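Nucleotidyltransferase-like protein (Exiguobacterium sibiricum, PDB 3C18) is of uncertain function but probably transfers nucleotidyl groups, combining a nucleotidyltransferase-like domain with a helical, putatively substrate-binding domain and a helix-turn-helix domain. Local coordinates at residues L163-E167 / K219-G223; L157-R162 / V176-A180; L227-M231 / F263-I269; C120-S124 / S222-L227; V153-L157 / L190-L194. All coordinates share one frame; numbering follows the deposited sequence.

Contact 1 of 5, residues L163-E167 / K219-G223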
# COMPACT_ATOMS: atom_id res chain seq x y z
N LEU A 163 5.48 -2.21 -15.06
CA LEU A 163 4.51 -2.16 -16.17
C LEU A 163 5.11 -2.72 -17.43
O LEU A 163 4.49 -3.53 -18.15
CB LEU A 163 4.02 -0.73 -16.39
CG LEU A 163 3.08 -0.49 -17.56
CD1 LEU A 163 1.83 -1.34 -17.51
CD2 LEU A 163 2.73 0.97 -17.55
N SER A 164 6.35 -2.33 -17.67
CA SER A 164 7.05 -2.77 -18.87
C SER A 164 7.23 -4.28 -18.88
O SER A 164 7.16 -4.93 -19.92
CB SER A 164 8.38 -2.04 -19.00
OG SER A 164 8.14 -0.65 -19.02
N VAL A 165 7.42 -4.84 -17.70
CA VAL A 165 7.58 -6.29 -17.53
C VAL A 165 6.23 -6.98 -17.79
O VAL A 165 6.14 -7.95 -18.54
CB VAL A 165 8.13 -6.67 -16.14
CG1 VAL A 165 8.07 -8.17 -15.93
CG2 VAL A 165 9.55 -6.16 -16.02
N LEU A 166 5.17 -6.46 -17.17
CA LEU A 166 3.82 -6.99 -17.41
C LEU A 166 3.48 -6.95 -18.90
O LEU A 166 2.90 -7.86 -19.45
CB LEU A 166 2.79 -6.15 -16.62
CG LEU A 166 2.72 -6.40 -15.10
CD1 LEU A 166 2.06 -5.20 -14.38
CD2 LEU A 166 1.98 -7.71 -14.78
N GLU A 167 3.91 -5.89 -19.57
CA GLU A 167 3.55 -5.71 -20.97
C GLU A 167 4.05 -6.86 -21.80
O GLU A 167 3.48 -7.19 -22.80
CB GLU A 167 4.10 -4.40 -21.56
CG GLU A 167 3.33 -3.17 -21.17
CD GLU A 167 3.93 -1.90 -21.73
OE1 GLU A 167 5.17 -1.79 -21.75
OE2 GLU A 167 3.15 -0.98 -22.11
N LYS A 219 2.58 4.19 -23.31
CA LYS A 219 2.01 2.97 -22.69
C LYS A 219 0.58 3.19 -22.22
O LYS A 219 0.03 2.44 -21.45
CB LYS A 219 2.85 2.54 -21.49
CG LYS A 219 4.32 2.28 -21.86
CD LYS A 219 5.11 1.59 -20.77
CE LYS A 219 6.56 1.36 -21.19
NZ LYS A 219 6.68 0.22 -22.12
N VAL A 220 -0.01 4.22 -22.75
CA VAL A 220 -1.33 4.66 -22.34
C VAL A 220 -2.35 3.54 -22.55
O VAL A 220 -3.25 3.31 -21.73
CB VAL A 220 -1.72 5.99 -23.08
CG1 VAL A 220 -2.05 5.72 -24.54
CG2 VAL A 220 -2.89 6.66 -22.37
N LEU A 221 -2.20 2.83 -23.66
CA LEU A 221 -3.18 1.78 -23.97
C LEU A 221 -3.01 0.56 -23.07
O LEU A 221 -3.98 -0.17 -22.79
CB LEU A 221 -3.19 1.40 -25.45
CG LEU A 221 -3.76 2.47 -26.38
CD1 LEU A 221 -3.73 1.99 -27.85
CD2 LEU A 221 -5.18 2.89 -25.95
N SER A 222 -1.81 0.36 -22.57
CA SER A 222 -1.55 -0.77 -21.67
C SER A 222 -2.24 -0.50 -20.35
O SER A 222 -2.81 -1.38 -19.69
CB SER A 222 -0.06 -0.97 -21.45
OG SER A 222 0.55 -1.47 -22.63
N GLY A 223 -2.20 0.76 -20.00
CA GLY A 223 -2.75 1.20 -18.75
C GLY A 223 -4.27 1.23 -18.76
O GLY A 223 -4.92 0.89 -17.77
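The carboxylate of Glu167 takes one hydrogen bond on each oxygen from the opposing segment. Lys219 NZ forms a salt bridge with Glu167 OE1 at 2.5 Å, on the syn lone pair, while Ser222 OG donates to Glu167 OE2 at 2.7 Å, on the anti lone pair. Lys219 reaches out almost straight and then bends at its last torsion (chi4 -77°), which turns NZ onto the carboxylate; the ammonium group also pairs with Asp184. Beside this site Ser164 OG lies 3.4 Å from Lys219 CE, but its main bond runs back to Leu160 O of its own helix. Beneath the polar group, the lysine chain and Leu163 lie alongside each other, pointing opposite ways, with Leu163 CD2 4.1 Å from Lys219 CD. Leu163 CD1 reaches Ser222 CB at 4.4 Å. The contact ties residues 163-167 of helix 146-167 to the junction where helix 201-218 gives way to helix 220-231, with Lys219 at the N-cap position of the latter. Two bonds to different oxygens fix the rotation of the Glu167 carboxylate, and one lysine set between two acids probably keeps both in their charged form.

Contact 2 of 5, residues L157-R162 / V176-A180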
# COMPACT_ATOMS: atom_id res chain seq x y z
N LEU A 157 9.52 5.67 -11.82
CA LEU A 157 10.37 4.86 -12.73
C LEU A 157 10.28 3.38 -12.38
O LEU A 157 10.29 2.50 -13.23
CB LEU A 157 11.82 5.31 -12.66
CG LEU A 157 12.16 6.57 -13.44
CD1 LEU A 157 13.51 7.11 -13.04
CD2 LEU A 157 12.12 6.31 -14.89
N HIS A 158 10.14 3.11 -11.10
CA HIS A 158 10.03 1.74 -10.61
C HIS A 158 8.69 1.15 -11.09
O HIS A 158 8.61 0.04 -11.56
CB HIS A 158 10.11 1.68 -9.08
CG HIS A 158 10.25 0.29 -8.56
ND1 HIS A 158 9.37 -0.26 -7.65
CD2 HIS A 158 11.15 -0.67 -8.84
CE1 HIS A 158 9.74 -1.50 -7.39
NE2 HIS A 158 10.82 -1.77 -8.10
N HIS A 159 7.62 1.93 -11.01
CA HIS A 159 6.33 1.44 -11.53
C HIS A 159 6.35 1.20 -13.02
O HIS A 159 5.67 0.30 -13.53
CB HIS A 159 5.17 2.38 -11.18
CG HIS A 159 4.89 2.40 -9.72
ND1 HIS A 159 4.56 1.27 -9.01
CD2 HIS A 159 4.93 3.41 -8.82
CE1 HIS A 159 4.38 1.59 -7.75
NE2 HIS A 159 4.60 2.88 -7.61
N LEU A 160 7.13 2.01 -13.71
CA LEU A 160 7.25 1.93 -15.18
C LEU A 160 7.98 0.66 -15.61
O LEU A 160 7.67 0.03 -16.63
CB LEU A 160 7.99 3.17 -15.72
CG LEU A 160 8.27 3.32 -17.23
CD1 LEU A 160 7.05 3.53 -18.04
CD2 LEU A 160 9.25 4.47 -17.49
N ALA A 161 8.95 0.27 -14.81
CA ALA A 161 9.72 -0.98 -15.02
C ALA A 161 8.80 -2.18 -14.81
O ALA A 161 8.82 -3.11 -15.56
CB ALA A 161 10.88 -1.08 -14.06
N ARG A 162 7.95 -2.13 -13.79
CA ARG A 162 7.01 -3.23 -13.48
C ARG A 162 5.97 -3.35 -14.60
O ARG A 162 5.66 -4.44 -15.07
CB ARG A 162 6.34 -3.03 -12.11
CG ARG A 162 7.32 -3.21 -10.93
CD ARG A 162 6.73 -2.78 -9.59
NE ARG A 162 5.42 -3.37 -9.39
CZ ARG A 162 5.21 -4.60 -8.93
NH1 ARG A 162 6.23 -5.37 -8.64
NH2 ARG A 162 3.97 -5.05 -8.79
N VAL A 176 13.24 -6.42 -10.53
CA VAL A 176 12.56 -5.88 -11.70
C VAL A 176 13.47 -5.18 -12.72
O VAL A 176 13.23 -5.27 -13.93
CB VAL A 176 11.41 -4.95 -11.31
CG1 VAL A 176 11.96 -3.58 -10.91
CG2 VAL A 176 10.40 -4.88 -12.46
N TRP A 177 14.51 -4.49 -12.26
CA TRP A 177 15.43 -3.78 -13.19
C TRP A 177 16.19 -4.74 -14.08
O TRP A 177 16.52 -4.45 -15.23
CB TRP A 177 16.41 -2.82 -12.48
CG TRP A 177 15.71 -1.60 -12.00
CD1 TRP A 177 15.48 -1.23 -10.72
CD2 TRP A 177 15.03 -0.64 -12.82
NE1 TRP A 177 14.72 -0.09 -10.68
CE2 TRP A 177 14.44 0.30 -11.96
CE3 TRP A 177 14.87 -0.49 -14.19
CZ2 TRP A 177 13.71 1.39 -12.43
CZ3 TRP A 177 14.14 0.61 -14.66
CH2 TRP A 177 13.56 1.52 -13.78
N GLU A 178 16.44 -5.92 -13.52
CA GLU A 178 17.12 -6.99 -14.27
C GLU A 178 16.20 -7.44 -15.39
O GLU A 178 16.61 -7.58 -16.53
CB GLU A 178 17.40 -8.19 -13.35
CG GLU A 178 18.27 -7.88 -12.14
CD GLU A 178 19.74 -7.77 -12.48
OE1 GLU A 178 20.05 -7.64 -13.69
OE2 GLU A 178 20.58 -7.83 -11.55
N GLN A 179 14.96 -7.70 -15.01
CA GLN A 179 13.91 -8.12 -15.94
C GLN A 179 13.75 -7.08 -17.02
O GLN A 179 13.59 -7.42 -18.18
CB GLN A 179 12.56 -8.29 -15.25
CG GLN A 179 12.44 -9.46 -14.29
CD GLN A 179 11.04 -9.58 -13.69
OE1 GLN A 179 10.65 -8.82 -12.80
NE2 GLN A 179 10.28 -10.59 -14.14
N ALA A 180 13.82 -5.81 -16.63
CA ALA A 180 13.51 -4.68 -17.54
C ALA A 180 14.65 -4.39 -18.48
O ALA A 180 14.46 -3.76 -19.52
CB ALA A 180 13.14 -3.42 -16.74
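The indole of Trp177 lies against helix 146-167 with the methyl of Ala161 over one face: Ala161 CB stands 3.8 Å from the centroid of the six-membered ring, a CH-pi contact only 16° off the normal. Tyr191 stacks on the opposite face. Trp177 CH2 comes within 3.5 Å of Leu157 O, which approaches the ring obliquely. At the other end of the indole, Trp177 NE1 sits at the edge of the His158 imidazole, 4.1 Å from His158 CD2, the two planes inclined at 50°. Val176 divides its methyls between two neighbours: CG1, in the crowded position between backbone N and carbonyl carbon (chi1 78°), meets His158 NE2 at 3.5 Å, and CG2 meets Arg162 CG at 3.8 Å, where the side chains cross nearly at right angles. Ala161 CB and Ala180 CB touch at 4.2 Å. A leucine in place of Trp177 would probably leave the Ala161 methyl and the Tyr191 ring without the flat surface between them, opening a gap. The segment axes pass 9.4 Å apart. Helix 185-195 and helix 201-218 pack on the Leu157 side of helix 146-167, helix 116-142 touches it at His159 and Leu160, and Asp148 of the second subunit accepts a hydrogen bond from Trp177 N.

Contact 3 of 5, residues L227-M231 / F263-I269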
# COMPACT_ATOMS: atom_id res chain seq x y z
N LEU A 227 -9.74 -1.00 -18.14
CA LEU A 227 -10.83 -0.04 -17.87
C LEU A 227 -11.71 0.06 -19.11
O LEU A 227 -12.91 -0.18 -19.06
CB LEU A 227 -10.24 1.34 -17.49
CG LEU A 227 -11.23 2.49 -17.23
CD1 LEU A 227 -12.16 2.11 -16.02
CD2 LEU A 227 -10.48 3.81 -16.91
N PHE A 228 -11.10 0.25 -20.26
CA PHE A 228 -11.89 0.46 -21.50
C PHE A 228 -12.76 -0.74 -21.84
O PHE A 228 -13.90 -0.62 -22.23
CB PHE A 228 -10.99 0.76 -22.69
CG PHE A 228 -10.11 1.94 -22.49
CD1 PHE A 228 -10.52 2.98 -21.68
CD2 PHE A 228 -8.91 2.05 -23.17
CE1 PHE A 228 -9.74 4.09 -21.51
CE2 PHE A 228 -8.09 3.15 -22.98
CZ PHE A 228 -8.52 4.17 -22.14
N GLU A 229 -12.22 -1.92 -21.59
CA GLU A 229 -12.93 -3.15 -21.89
C GLU A 229 -14.14 -3.27 -20.98
O GLU A 229 -15.22 -3.67 -21.42
CB GLU A 229 -12.05 -4.38 -21.70
CG GLU A 229 -12.74 -5.72 -22.01
N VAL A 230 -13.97 -2.93 -19.71
CA VAL A 230 -15.11 -2.99 -18.77
C VAL A 230 -16.16 -1.96 -19.21
O VAL A 230 -17.36 -2.22 -19.21
CB VAL A 230 -14.69 -2.73 -17.30
CG1 VAL A 230 -15.92 -2.40 -16.41
CG2 VAL A 230 -13.96 -3.94 -16.77
N MSE A 231 -15.69 -0.79 -19.63
CA MSE A 231 -16.60 0.30 -20.00
C MSE A 231 -17.42 -0.03 -21.24
O MSE A 231 -18.60 0.31 -21.34
CB MSE A 231 -15.86 1.60 -20.18
CG MSE A 231 -15.46 2.21 -18.89
SE MSE A 231 -14.41 3.84 -19.05
CE MSE A 231 -15.86 5.10 -19.37
N PHE A 263 -7.09 9.92 -19.21
CA PHE A 263 -7.54 9.36 -20.46
C PHE A 263 -8.37 10.38 -21.27
O PHE A 263 -8.39 10.38 -22.48
CB PHE A 263 -8.30 8.07 -20.23
CG PHE A 263 -7.46 6.94 -19.68
CD1 PHE A 263 -6.23 6.67 -20.21
CD2 PHE A 263 -7.93 6.12 -18.68
CE1 PHE A 263 -5.50 5.63 -19.72
CE2 PHE A 263 -7.18 5.07 -18.20
CZ PHE A 263 -5.98 4.83 -18.72
N ILE A 264 -9.03 11.30 -20.57
CA ILE A 264 -9.83 12.34 -21.24
C ILE A 264 -8.87 13.25 -21.95
O ILE A 264 -9.06 13.62 -23.09
CB ILE A 264 -10.69 13.16 -20.25
CG1 ILE A 264 -11.87 12.31 -19.74
CG2 ILE A 264 -11.19 14.43 -20.93
CD1 ILE A 264 -12.60 12.94 -18.67
N ARG A 265 -7.78 13.58 -21.29
CA ARG A 265 -6.80 14.51 -21.86
C ARG A 265 -6.02 13.87 -23.01
O ARG A 265 -5.47 14.56 -23.84
CB ARG A 265 -5.83 15.00 -20.80
CG ARG A 265 -6.49 15.97 -19.85
CD ARG A 265 -5.53 16.51 -18.81
NE ARG A 265 -5.27 15.51 -17.78
CZ ARG A 265 -4.08 14.99 -17.50
NH1 ARG A 265 -2.99 15.40 -18.16
NH2 ARG A 265 -3.96 14.08 -16.55
N LYS A 266 -5.99 12.56 -23.07
CA LYS A 266 -5.27 11.85 -24.13
C LYS A 266 -6.21 11.45 -25.25
O LYS A 266 -5.82 10.80 -26.22
CB LYS A 266 -4.61 10.58 -23.58
CG LYS A 266 -3.51 10.86 -22.61
CD LYS A 266 -2.48 11.77 -23.19
CE LYS A 266 -1.60 12.35 -22.11
NZ LYS A 266 -0.90 13.55 -22.58
N GLY A 267 -7.46 11.83 -25.08
CA GLY A 267 -8.47 11.62 -26.10
C GLY A 267 -9.07 10.25 -26.15
O GLY A 267 -9.75 9.92 -27.10
N LEU A 268 -8.87 9.46 -25.11
CA LEU A 268 -9.36 8.05 -25.11
C LEU A 268 -10.71 7.87 -24.41
O LEU A 268 -11.37 6.85 -24.53
CB LEU A 268 -8.34 7.16 -24.43
CG LEU A 268 -7.02 7.05 -25.22
CD1 LEU A 268 -5.97 6.31 -24.38
CD2 LEU A 268 -7.30 6.33 -26.53
N ILE A 269 -11.09 8.89 -23.66
CA ILE A 269 -12.37 8.92 -22.98
C ILE A 269 -13.02 10.24 -23.28
O ILE A 269 -12.36 11.29 -23.34
CB ILE A 269 -12.26 8.70 -21.44
CG1 ILE A 269 -12.12 7.22 -21.10
CG2 ILE A 269 -13.53 9.18 -20.73
CD1 ILE A 269 -11.86 6.96 -19.62
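The ring of Phe228 enters a hollow lined by Phe263, Leu268 and Ile269, in a domain whose helices 220-231, 240-245 and 253-265 and following hairpin of strands 269-275 and 281-288 fit a winged helix-turn-helix fold. The ring points its CZ corner at the middle of the Phe263 face, a T-shaped (edge-to-face) pair with centroids 4.9 Å apart and planes at 64°. Along the walls of the hollow, Phe228 CZ also meets Leu268 CB at 3.8 Å, and Phe228 CE1 meets Ile269 CG1 at 4.0 Å. Leu227, one residue earlier, fills in from the rim: its CG runs anti to the backbone N (chi1 178°), and CD2 arrives at the edge of the Phe263 ring, 3.8 Å from Phe263 CE2. The hollow owes its shape to the end of helix 253-265. Gly267, with positive phi, closes that helix in a Schellman motif, in which Leu268 N bonds back to Phe263 O at 2.8 Å, and the chain then turns into strand 269-275. Past the phenylalanine pair, Met231, present as selenomethionine, bends at chi3 and crosses Ile269 at about a right angle, its SE 4.1 Å from Ile269 CD1.

Contact 4 of 5, residues C120-S124 / S222-L227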
# COMPACT_ATOMS: atom_id res chain seq x y z
N CYS A 120 -4.00 -7.71 -17.32
CA CYS A 120 -4.48 -6.38 -17.74
C CYS A 120 -4.85 -5.55 -16.55
O CYS A 120 -4.61 -4.35 -16.53
CB CYS A 120 -5.65 -6.47 -18.72
SG CYS A 120 -5.05 -6.98 -20.36
N LEU A 121 -5.39 -6.20 -15.53
CA LEU A 121 -5.77 -5.50 -14.29
C LEU A 121 -4.51 -5.01 -13.59
O LEU A 121 -4.44 -3.89 -13.09
CB LEU A 121 -6.55 -6.43 -13.34
CG LEU A 121 -6.86 -5.82 -11.97
CD1 LEU A 121 -7.49 -4.46 -12.09
CD2 LEU A 121 -7.71 -6.78 -11.16
N GLN A 122 -3.51 -5.88 -13.56
CA GLN A 122 -2.21 -5.52 -12.97
C GLN A 122 -1.54 -4.35 -13.71
O GLN A 122 -0.85 -3.52 -13.11
CB GLN A 122 -1.31 -6.74 -12.92
CG GLN A 122 -1.74 -7.74 -11.82
CD GLN A 122 -0.86 -8.93 -11.73
OE1 GLN A 122 0.37 -8.82 -11.90
NE2 GLN A 122 -1.46 -10.11 -11.43
N MSE A 123 -1.75 -4.29 -15.02
CA MSE A 123 -1.17 -3.25 -15.84
C MSE A 123 -1.84 -1.95 -15.54
O MSE A 123 -1.19 -0.94 -15.43
CB MSE A 123 -1.20 -3.57 -17.34
CG MSE A 123 -0.24 -4.63 -17.75
SE MSE A 123 0.00 -4.73 -19.67
CE MSE A 123 -1.76 -5.35 -20.19
N SER A 124 -3.15 -1.97 -15.31
CA SER A 124 -3.87 -0.72 -14.96
C SER A 124 -3.46 -0.23 -13.58
O SER A 124 -3.35 0.94 -13.36
CB SER A 124 -5.38 -0.89 -15.02
OG SER A 124 -5.83 -1.14 -16.37
N SER A 222 -1.81 0.36 -22.57
CA SER A 222 -1.55 -0.77 -21.67
C SER A 222 -2.24 -0.50 -20.35
O SER A 222 -2.81 -1.38 -19.69
CB SER A 222 -0.06 -0.97 -21.45
OG SER A 222 0.55 -1.47 -22.63
N GLY A 223 -2.20 0.76 -20.00
CA GLY A 223 -2.75 1.20 -18.75
C GLY A 223 -4.27 1.23 -18.76
O GLY A 223 -4.92 0.89 -17.77
N GLY A 224 -4.84 1.58 -19.90
CA GLY A 224 -6.29 1.80 -19.95
C GLY A 224 -7.11 0.63 -20.42
O GLY A 224 -8.31 0.60 -20.27
N LYS A 225 -6.43 -0.33 -21.01
CA LYS A 225 -7.12 -1.47 -21.65
C LYS A 225 -8.17 -2.18 -20.77
O LYS A 225 -9.30 -2.45 -21.18
CB LYS A 225 -6.07 -2.45 -22.19
CG LYS A 225 -6.57 -3.78 -22.66
CD LYS A 225 -5.39 -4.60 -23.22
CE LYS A 225 -5.70 -6.10 -23.25
NZ LYS A 225 -6.61 -6.52 -24.34
N TYR A 226 -7.81 -2.46 -19.53
CA TYR A 226 -8.75 -3.13 -18.62
C TYR A 226 -9.97 -2.27 -18.36
O TYR A 226 -11.09 -2.73 -18.40
CB TYR A 226 -8.07 -3.49 -17.31
CG TYR A 226 -8.94 -4.22 -16.32
CD1 TYR A 226 -9.02 -5.60 -16.31
CD2 TYR A 226 -9.66 -3.53 -15.38
CE1 TYR A 226 -9.79 -6.26 -15.41
CE2 TYR A 226 -10.46 -4.19 -14.47
CZ TYR A 226 -10.51 -5.55 -14.49
OH TYR A 226 -11.31 -6.19 -13.59
N LEU A 227 -9.74 -1.00 -18.14
CA LEU A 227 -10.83 -0.04 -17.87
C LEU A 227 -11.71 0.06 -19.11
O LEU A 227 -12.91 -0.18 -19.06
CB LEU A 227 -10.24 1.34 -17.49
CG LEU A 227 -11.23 2.49 -17.23
CD1 LEU A 227 -12.16 2.11 -16.02
CD2 LEU A 227 -10.48 3.81 -16.91
O HOH W 1 -4.99 -2.68 -18.70
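A close helix crossing, with Ser124 of helix 116-142 set against Gly223 of helix 220-231, joins the helical domain to the first helix of the helix-turn-helix domain. The segment axes come within 7.2 Å at an angle of 122° between their directions, and Ser124 CA lies just 4.4 Å from Gly223 CA, where glycine brings no side chain into the interface. Ser124 OG donates to Gly223 O at 2.6 Å; the C=O...O angle is 145°, and the hydroxyl is tilted out of the carbonyl plane. Helix 220-231 is kinked here, and the N of Tyr226 and of Leu227 lack their bonds to the preceding turn. A water takes over part of the missing pattern: it donates to Ser222 O at 2.7 Å and accepts from Tyr226 N at 2.9 Å, so the bond between these two residues passes through solvent. The same water donates to Cys120 O at 2.8 Å, stitching the kink to the partner helix. This water-inserted helical turn lies next to the main aromatic contact. Tyr226 directs its ring along Leu121, with CG anti to the backbone N (chi1 -178°), and the two side chains run side by side in the same direction. Leu121 CD1 covers one face in a CH-pi contact, 4.0 Å from the Tyr226 ring centroid, and the phenol OH continues to a bond with Arg248 O. At the other end Met123, a selenomethionine bent at chi3, brings its SE to 4.2 Å from Ser222 CB, while its flank packs on Leu163 and Leu166 of helix 146-167.

Contact 5 of 5, residues V153-L157 / L190-L194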
# COMPACT_ATOMS: atom_id res chain seq x y z
N VAL A 153 9.86 10.75 -8.56
CA VAL A 153 10.30 10.41 -9.90
C VAL A 153 10.88 9.01 -9.91
O VAL A 153 10.63 8.21 -10.81
CB VAL A 153 11.32 11.40 -10.45
CG1 VAL A 153 12.10 10.75 -11.57
CG2 VAL A 153 10.58 12.65 -10.94
N HIS A 154 11.62 8.70 -8.85
CA HIS A 154 12.30 7.40 -8.72
C HIS A 154 11.24 6.31 -8.60
O HIS A 154 11.28 5.28 -9.27
CB HIS A 154 13.25 7.41 -7.52
CG HIS A 154 13.87 6.09 -7.24
ND1 HIS A 154 13.22 5.10 -6.53
CD2 HIS A 154 15.07 5.57 -7.59
CE1 HIS A 154 13.99 4.03 -6.47
NE2 HIS A 154 15.12 4.29 -7.09
N HIS A 155 10.24 6.56 -7.79
CA HIS A 155 9.16 5.60 -7.60
C HIS A 155 8.41 5.40 -8.91
O HIS A 155 8.07 4.28 -9.29
CB HIS A 155 8.19 6.07 -6.52
CG HIS A 155 8.77 6.07 -5.14
ND1 HIS A 155 7.98 6.16 -4.01
CD2 HIS A 155 10.05 5.99 -4.69
CE1 HIS A 155 8.75 6.15 -2.94
NE2 HIS A 155 10.01 6.04 -3.32
N ALA A 156 8.17 6.49 -9.62
CA ALA A 156 7.45 6.39 -10.91
C ALA A 156 8.22 5.51 -11.83
O ALA A 156 7.68 4.71 -12.58
CB ALA A 156 7.26 7.79 -11.56
N LEU A 157 9.52 5.67 -11.82
CA LEU A 157 10.37 4.86 -12.73
C LEU A 157 10.28 3.38 -12.38
O LEU A 157 10.29 2.50 -13.23
CB LEU A 157 11.82 5.31 -12.66
CG LEU A 157 12.16 6.57 -13.44
CD1 LEU A 157 13.51 7.11 -13.04
CD2 LEU A 157 12.12 6.31 -14.89
N LEU A 190 16.46 5.04 -19.17
CA LEU A 190 15.98 6.27 -18.51
C LEU A 190 16.37 6.24 -17.02
O LEU A 190 16.75 7.25 -16.42
CB LEU A 190 14.45 6.38 -18.66
CG LEU A 190 13.84 7.69 -18.25
CD1 LEU A 190 14.46 8.77 -19.09
CD2 LEU A 190 12.31 7.65 -18.38
N TYR A 191 16.30 5.06 -16.42
CA TYR A 191 16.62 4.92 -14.98
C TYR A 191 18.11 5.06 -14.74
O TYR A 191 18.57 5.71 -13.80
CB TYR A 191 16.12 3.57 -14.46
CG TYR A 191 16.44 3.27 -13.01
CD1 TYR A 191 15.81 3.95 -11.98
CD2 TYR A 191 17.34 2.28 -12.69
CE1 TYR A 191 16.09 3.65 -10.68
CE2 TYR A 191 17.64 1.98 -11.37
CZ TYR A 191 17.01 2.65 -10.38
OH TYR A 191 17.31 2.32 -9.07
N GLU A 192 18.86 4.49 -15.66
CA GLU A 192 20.32 4.45 -15.60
C GLU A 192 20.85 5.87 -15.70
O GLU A 192 21.76 6.26 -14.98
CB GLU A 192 20.87 3.58 -16.74
CG GLU A 192 22.23 3.00 -16.47
CD GLU A 192 22.63 1.92 -17.48
OE1 GLU A 192 22.48 2.18 -18.69
OE2 GLU A 192 23.11 0.84 -17.05
N GLN A 193 20.26 6.64 -16.59
CA GLN A 193 20.62 8.04 -16.79
C GLN A 193 20.43 8.82 -15.52
O GLN A 193 21.16 9.77 -15.26
CB GLN A 193 19.70 8.75 -17.80
CG GLN A 193 19.88 8.47 -19.25
CD GLN A 193 18.66 9.03 -20.03
OE1 GLN A 193 18.04 10.05 -19.61
NE2 GLN A 193 18.30 8.34 -21.12
N LEU A 194 19.37 8.48 -14.79
CA LEU A 194 19.03 9.20 -13.55
C LEU A 194 20.05 8.83 -12.48
O LEU A 194 20.55 9.68 -11.77
CB LEU A 194 17.58 8.89 -13.07
CG LEU A 194 17.15 9.53 -11.74
CD1 LEU A 194 17.28 11.00 -11.80
CD2 LEU A 194 15.70 9.15 -11.28
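Apolar packing between Leu157 and residues Leu190 and Leu194 makes up one half of this contact. Leu157 sends out its two methyls separately: CD2 meets Leu190 CD2 at 3.7 Å, the side chains crossing nearly at right angles, and CD1 presses on Leu194 CD2 at 3.5 Å, tighter than usual for two methyls. Val153 CG1 reaches that same Leu194 CD2 at 4.0 Å from one turn earlier. The aromatic half is formed by His154 and Tyr191. Both carry CG anti to the backbone N (chi1 175° for His154), which swings their rings to the same flank of the helix pair. The rings meet obliquely, centroids 5.7 Å apart and planes at 59°, while Leu157 CD1 approaches the edge of the phenol at Tyr191 CD1, 4.0 Å away. Tyr191 OH bonds to Tyr147 O of the second subunit, and His154 stacks on its counterpart there. A valine at Tyr191 would probably leave that subunit's Tyr147 carbonyl without its donor, and both His154 and Trp177 without the phenol ring beside them. The two segments run roughly antiparallel, at 152°; helix 201-218 covers Val153 and Ala156, and helix 116-142 packs on Ala156 as well.

Helix 146-167 carries contacts 5, 2 and 1 in that order, and helix 220-231 carries contacts 1, 4 and 3. Contact 1 therefore belongs to both series, its centre about 7 Å from that of contact 4 and about 11 Å from that of contact 2. Contacts 2 and 5 share Leu157, lie about 9 Å apart between centres, and both touch the second subunit. Contacts 4 and 3 share Leu227. Along the chain contact 2 is nested within contact 5, and both lie inside the loop closed by contact 4; contact 3 comes last. A continuous line of packing thus leads from the subunit interface through the helical domain to the helix-turn-helix domain, about 26 Å between the centres of contacts 5 and 3.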